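Local structure of L-aspartate semialdehyde sulfurtransferase (Methanocaldococcus jannaschii, 3KPB) at residues V45-S50 against G95-D100; I73-D78 against D82-K87. The protein probably makes homocysteine from aspartate semialdehyde and sulfide with a partner protein, and binds S-adenosylmethionine and S-methyl-5'-thioadenosine through the C-terminal CBS domain pair described here. One frame throughout, in Å; residues are numbered along the deposited sequence.

Contact 1: residues V45-S50 against G95-D100; sequences VGIITS and GVPVVD. With SAM (S-adenosylmethionine), chain E.
Strands from two different CBS motifs meet here through hardly more than one pair of side chains, I47 against P97, with the adenine of SAM lying against both. The strands belong to the two three-stranded sheets of a CBS pair, or Bateman module, and the contact illustrates how such a module builds a nucleotide site between its halves. I47 carries CG1 anti to its backbone N (chi1 -167°) and keeps the chain extended, which delivers CD1 to the proline ring, 3.8 Å from P97 CG. Its other branch serves the ligand: I47 CG2 sits over one face of the adenine, 3.8 Å from SAM C4, while I47 CD1 reaches over the same face to 3.9 Å from SAM N6. A single isoleucine thus packs on both the partner strand and the base. One strand end shows a classic beta bulge, with V45 and G46 both facing I37.

At the other end T49 takes the N-cap position of helix 50-58. Its hydroxyl makes a weak bond to W51 N and another weak one, 3.5 Å from T49 OG1 to SAM OXT, at the methionine end of the ligand. D52 accepts a hydrogen bond from T49 N through one carboxylate oxygen and binds SAM through the other, so the helix start and the ligand are coupled. Just beyond, S50 OG is hydrogen-bonded to S50 OG of the second subunit. From strand 95-99 comes a shorter polar link to the ligand: SAM N6 donates to G95 O over 2.8 Å, with an N-H...O angle of 150°.

Contact 2: residues I73-D78 against D82-K87; sequences ITAHED and DHVAIK. With SAM (S-adenosylmethionine), chain E.
K87 reaches from helix 81-91 to the backbone of T74 and ties the residue just before the first strand of a beta-alpha-beta unit (strand 75-76, helix 81-91, strand 95-99) to the helix that follows. This polar link is short, 2.7 Å from K87 NZ to T74 O, and the ammonium group lies in the carbonyl plane at a C=O...N angle of 154°. The lysine chain is extended beyond CG, which carries the charge across to the strand side. There it gains a second partner, a salt bridge to E79 OE2, while the other oxygen of that carboxylate accepts H76 N. Lysine and glutamate together therefore brace the backbone on both sides of A75.

Apolar packing lies alongside. A75 CB meets V84 CG2 at 3.8 Å, and V96 of the next strand touches both residues, joining helix to sheet. Near the ligand, the side chains of I73 and K87 run antiparallel past one another, I73 CG2 4.1 Å from K87 CD.

Ligand binding falls to I73. Its backbone reads the adenine edge by a pair of bonds: I73 N donates to SAM N1 at 2.9 Å, and SAM N6 donates to I73 O at 3.2 Å along a nearly straight path (174°). I73 CD1 meanwhile packs over a face of the base, 3.9 Å from SAM N1.

Within 73-78, D78 N donates to H76 ND1 over 3.1 Å, and H76 NE2 bonds D101 OD1; with ND1 accepting, the ring probably carries its proton on NE2. The lysine's positive charge, shared between a carbonyl and a carboxylate, probably polarises the T74-A75 peptide, one peptide beyond the one whose carbonyl, I73 O, accepts from the adenine N6.

Overall arrangement
Contact 2 is nested along the chain inside the loop closed by contact 1, and their centres lie about 12 Å apart. Contact 1 spans the two CBS motifs near the centre of the chain; contact 2 stays within the second, farther out. They share a sheet: strands 75-76 and 95-99 are parallel neighbours, joined by probable hydrogen bonds from A75 N to P97 O and from V99 N to A75 O, and helix 81-91 leads into strand 95-99. SAM bridges both, with I47 and I73 on opposite faces of its adenine. One ligand is therefore held by both motifs, consistent with closure of the protein as its SAM and S-methyl-5'-thioadenosine sites fill.

Contact 1: residues V45-S50 against G95-D100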
# COMPACT_ATOMS: atom_id res chain seq x y z
N VAL A 45 -4.05 20.48 1.10
CA VAL A 45 -4.28 20.53 -0.35
C VAL A 45 -4.26 19.16 -1.03
O VAL A 45 -4.63 19.03 -2.20
CB VAL A 45 -3.27 21.47 -1.07
CG1 VAL A 45 -3.40 22.90 -0.56
CG2 VAL A 45 -1.84 20.97 -0.89
N GLY A 46 -3.82 18.12 -0.32
CA GLY A 46 -3.76 16.80 -0.93
C GLY A 46 -3.30 15.72 0.00
O GLY A 46 -3.05 15.97 1.17
N ILE A 47 -3.21 14.49 -0.52
CA ILE A 47 -2.65 13.38 0.24
C ILE A 47 -1.79 12.46 -0.66
O ILE A 47 -2.05 12.32 -1.86
CB ILE A 47 -3.75 12.58 1.00
CG1 ILE A 47 -3.13 11.63 2.04
CG2 ILE A 47 -4.69 11.84 0.02
CD1 ILE A 47 -4.13 11.00 3.01
N ILE A 48 -0.74 11.89 -0.07
CA ILE A 48 0.16 10.95 -0.74
C ILE A 48 0.22 9.66 0.06
O ILE A 48 0.28 9.69 1.29
CB ILE A 48 1.59 11.58 -0.83
CG1 ILE A 48 1.64 12.70 -1.89
CG2 ILE A 48 2.69 10.53 -1.10
CD1 ILE A 48 1.43 12.23 -3.33
N THR A 49 0.21 8.51 -0.62
CA THR A 49 0.55 7.22 -0.01
C THR A 49 1.64 6.57 -0.87
O THR A 49 1.99 7.11 -1.92
CB THR A 49 -0.65 6.26 0.05
OG1 THR A 49 -1.01 5.88 -1.29
CG2 THR A 49 -1.85 6.91 0.71
N SER A 50 2.17 5.42 -0.46
CA SER A 50 3.15 4.74 -1.32
C SER A 50 2.59 4.39 -2.71
O SER A 50 3.35 4.30 -3.67
CB SER A 50 3.74 3.49 -0.67
OG SER A 50 2.75 2.50 -0.45
N GLY A 95 -6.44 5.53 5.96
CA GLY A 95 -5.97 6.69 6.71
C GLY A 95 -6.71 7.95 6.30
O GLY A 95 -6.92 8.18 5.11
N VAL A 96 -7.13 8.75 7.27
CA VAL A 96 -7.76 10.04 6.97
C VAL A 96 -7.08 11.14 7.76
O VAL A 96 -6.88 11.01 8.97
CB VAL A 96 -9.30 10.04 7.24
CG1 VAL A 96 -10.01 8.99 6.38
CG2 VAL A 96 -9.61 9.82 8.71
N PRO A 97 -6.70 12.23 7.07
CA PRO A 97 -6.21 13.41 7.78
C PRO A 97 -7.33 14.00 8.63
O PRO A 97 -8.50 13.97 8.24
CB PRO A 97 -5.83 14.38 6.66
CG PRO A 97 -5.69 13.52 5.44
CD PRO A 97 -6.69 12.43 5.61
N VAL A 98 -6.95 14.52 9.80
CA VAL A 98 -7.88 15.19 10.69
C VAL A 98 -7.64 16.69 10.52
O VAL A 98 -6.50 17.16 10.62
CB VAL A 98 -7.67 14.74 12.16
CG1 VAL A 98 -8.69 15.40 13.06
CG2 VAL A 98 -7.76 13.22 12.27
N VAL A 99 -8.71 17.42 10.20
CA VAL A 99 -8.64 18.86 9.93
C VAL A 99 -9.50 19.65 10.90
O VAL A 99 -10.44 19.11 11.50
CB VAL A 99 -9.03 19.22 8.45
CG1 VAL A 99 -8.07 18.58 7.46
CG2 VAL A 99 -10.48 18.82 8.13
N ASP A 100 -9.17 20.93 11.07
CA ASP A 100 -10.03 21.84 11.82
C ASP A 100 -10.86 22.71 10.86
O ASP A 100 -10.82 22.51 9.63
CB ASP A 100 -9.23 22.67 12.85
CG ASP A 100 -8.23 23.63 12.20
OD1 ASP A 100 -8.35 23.95 11.00
OD2 ASP A 100 -7.31 24.10 12.93
N SAM E . -5.59 2.43 1.25
CA SAM E . -5.21 2.43 -0.18
C SAM E . -4.03 3.37 -0.40
O SAM E . -3.11 3.44 0.42
OXT SAM E . -3.96 4.08 -1.40
CB SAM E . -6.40 2.89 -1.02
CG SAM E . -6.43 2.18 -2.37
SD SAM E . -6.44 3.34 -3.79
CE SAM E . -5.99 2.23 -5.10
C5' SAM E . -4.94 4.39 -3.72
C4' SAM E . -5.26 5.88 -3.65
O4' SAM E . -6.02 6.16 -2.47
C3' SAM E . -3.96 6.65 -3.47
O3' SAM E . -3.62 7.25 -4.72
C2' SAM E . -4.29 7.73 -2.44
O2' SAM E . -4.01 9.01 -3.00
C1' SAM E . -5.80 7.56 -2.23
N9 SAM E . -6.12 7.88 -0.82
C8 SAM E . -5.63 7.27 0.26
N7 SAM E . -6.14 7.84 1.35
C5 SAM E . -6.97 8.81 0.96
C6 SAM E . -7.77 9.72 1.64
N6 SAM E . -7.82 9.73 2.97
N1 SAM E . -8.50 10.59 0.93
C2 SAM E . -8.46 10.59 -0.39
N3 SAM E . -7.71 9.73 -1.07
C4 SAM E . -6.95 8.84 -0.42

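Contact 2: residues I73-D78 against D82-K87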
# COMPACT_ATOMS: atom_id res chain seq x y z
N ILE A 73 -10.43 12.68 1.56
CA ILE A 73 -11.41 12.26 2.55
C ILE A 73 -10.81 12.51 3.93
O ILE A 73 -9.76 11.95 4.27
CB ILE A 73 -11.78 10.78 2.39
CG1 ILE A 73 -12.31 10.53 0.97
CG2 ILE A 73 -12.81 10.36 3.45
CD1 ILE A 73 -12.07 9.12 0.47
N THR A 74 -11.48 13.35 4.71
CA THR A 74 -10.95 13.85 5.97
C THR A 74 -11.92 13.58 7.11
O THR A 74 -13.08 13.21 6.88
CB THR A 74 -10.70 15.38 5.92
OG1 THR A 74 -11.93 16.06 5.64
CG2 THR A 74 -9.68 15.74 4.85
N ALA A 75 -11.41 13.74 8.32
CA ALA A 75 -12.22 13.72 9.52
C ALA A 75 -12.06 15.04 10.24
O ALA A 75 -11.04 15.72 10.12
CB ALA A 75 -11.82 12.57 10.42
N HIS A 76 -13.09 15.42 10.98
CA HIS A 76 -13.03 16.66 11.73
C HIS A 76 -12.60 16.32 13.13
O HIS A 76 -12.90 15.24 13.65
CB HIS A 76 -14.38 17.37 11.72
CG HIS A 76 -14.31 18.81 12.11
ND1 HIS A 76 -14.40 19.23 13.42
CD2 HIS A 76 -14.19 19.93 11.36
CE1 HIS A 76 -14.33 20.55 13.46
NE2 HIS A 76 -14.20 21.00 12.23
N GLU A 77 -11.86 17.24 13.75
CA GLU A 77 -11.42 17.04 15.11
C GLU A 77 -12.59 16.71 16.04
O GLU A 77 -12.46 15.86 16.92
CB GLU A 77 -10.57 18.22 15.62
CG GLU A 77 -11.02 19.61 15.18
CD GLU A 77 -10.15 20.72 15.75
OE1 GLU A 77 -8.95 20.48 16.02
OE2 GLU A 77 -10.66 21.85 15.93
N ASP A 78 -13.75 17.33 15.82
CA ASP A 78 -14.94 17.07 16.64
C ASP A 78 -15.84 15.91 16.16
O ASP A 78 -16.91 15.67 16.72
CB ASP A 78 -15.79 18.36 16.82
CG ASP A 78 -14.95 19.59 17.16
OD1 ASP A 78 -13.88 19.46 17.82
OD2 ASP A 78 -15.37 20.71 16.78
N ASP A 82 -16.67 6.31 15.15
CA ASP A 82 -17.46 5.35 14.39
C ASP A 82 -17.74 5.83 12.96
O ASP A 82 -17.72 5.03 12.02
CB ASP A 82 -18.79 5.07 15.10
CG ASP A 82 -19.04 3.59 15.30
OD1 ASP A 82 -18.70 2.78 14.40
OD2 ASP A 82 -19.60 3.23 16.36
N HIS A 83 -18.01 7.13 12.82
CA HIS A 83 -18.29 7.74 11.52
C HIS A 83 -17.04 7.65 10.62
O HIS A 83 -17.15 7.42 9.41
CB HIS A 83 -18.74 9.21 11.69
CG HIS A 83 -20.09 9.38 12.32
ND1 HIS A 83 -20.38 8.97 13.61
CD2 HIS A 83 -21.23 9.94 11.85
CE1 HIS A 83 -21.63 9.26 13.90
NE2 HIS A 83 -22.18 9.85 12.85
N VAL A 84 -15.86 7.80 11.24
CA VAL A 84 -14.57 7.70 10.55
C VAL A 84 -14.32 6.27 10.08
O VAL A 84 -13.93 6.06 8.93
CB VAL A 84 -13.40 8.19 11.44
CG1 VAL A 84 -12.06 8.07 10.72
CG2 VAL A 84 -13.64 9.61 11.90
N ALA A 85 -14.55 5.30 10.96
CA ALA A 85 -14.49 3.89 10.59
C ALA A 85 -15.39 3.59 9.38
O ALA A 85 -14.95 2.91 8.44
CB ALA A 85 -14.87 3.01 11.77
N ILE A 86 -16.62 4.09 9.40
CA ILE A 86 -17.54 3.87 8.27
C ILE A 86 -17.03 4.52 6.98
O ILE A 86 -17.10 3.90 5.91
CB ILE A 86 -18.99 4.28 8.61
CG1 ILE A 86 -19.57 3.33 9.67
CG2 ILE A 86 -19.88 4.29 7.36
CD1 ILE A 86 -20.63 3.95 10.57
N LYS A 87 -16.52 5.75 7.09
CA LYS A 87 -15.90 6.46 5.96
C LYS A 87 -14.81 5.61 5.33
O LYS A 87 -14.70 5.54 4.10
CB LYS A 87 -15.25 7.75 6.44
CG LYS A 87 -16.04 9.01 6.21
CD LYS A 87 -15.27 10.20 6.74
CE LYS A 87 -16.12 11.45 6.68
NZ LYS A 87 -15.62 12.50 7.62
N SAM E . -5.59 2.43 1.25
CA SAM E . -5.21 2.43 -0.18
C SAM E . -4.03 3.37 -0.40
O SAM E . -3.11 3.44 0.42
OXT SAM E . -3.96 4.08 -1.40
CB SAM E . -6.40 2.89 -1.02
CG SAM E . -6.43 2.18 -2.37
SD SAM E . -6.44 3.34 -3.79
CE SAM E . -5.99 2.23 -5.10
C5' SAM E . -4.94 4.39 -3.72
C4' SAM E . -5.26 5.88 -3.65
O4' SAM E . -6.02 6.16 -2.47
C3' SAM E . -3.96 6.65 -3.47
O3' SAM E . -3.62 7.25 -4.72
C2' SAM E . -4.29 7.73 -2.44
O2' SAM E . -4.01 9.01 -3.00
C1' SAM E . -5.80 7.56 -2.23
N9 SAM E . -6.12 7.88 -0.82
C8 SAM E . -5.63 7.27 0.26
N7 SAM E . -6.14 7.84 1.35
C5 SAM E . -6.97 8.81 0.96
C6 SAM E . -7.77 9.72 1.64
N6 SAM E . -7.82 9.73 2.97
N1 SAM E . -8.50 10.59 0.93
C2 SAM E . -8.46 10.59 -0.39
N3 SAM E . -7.71 9.73 -1.07
C4 SAM E . -6.95 8.84 -0.42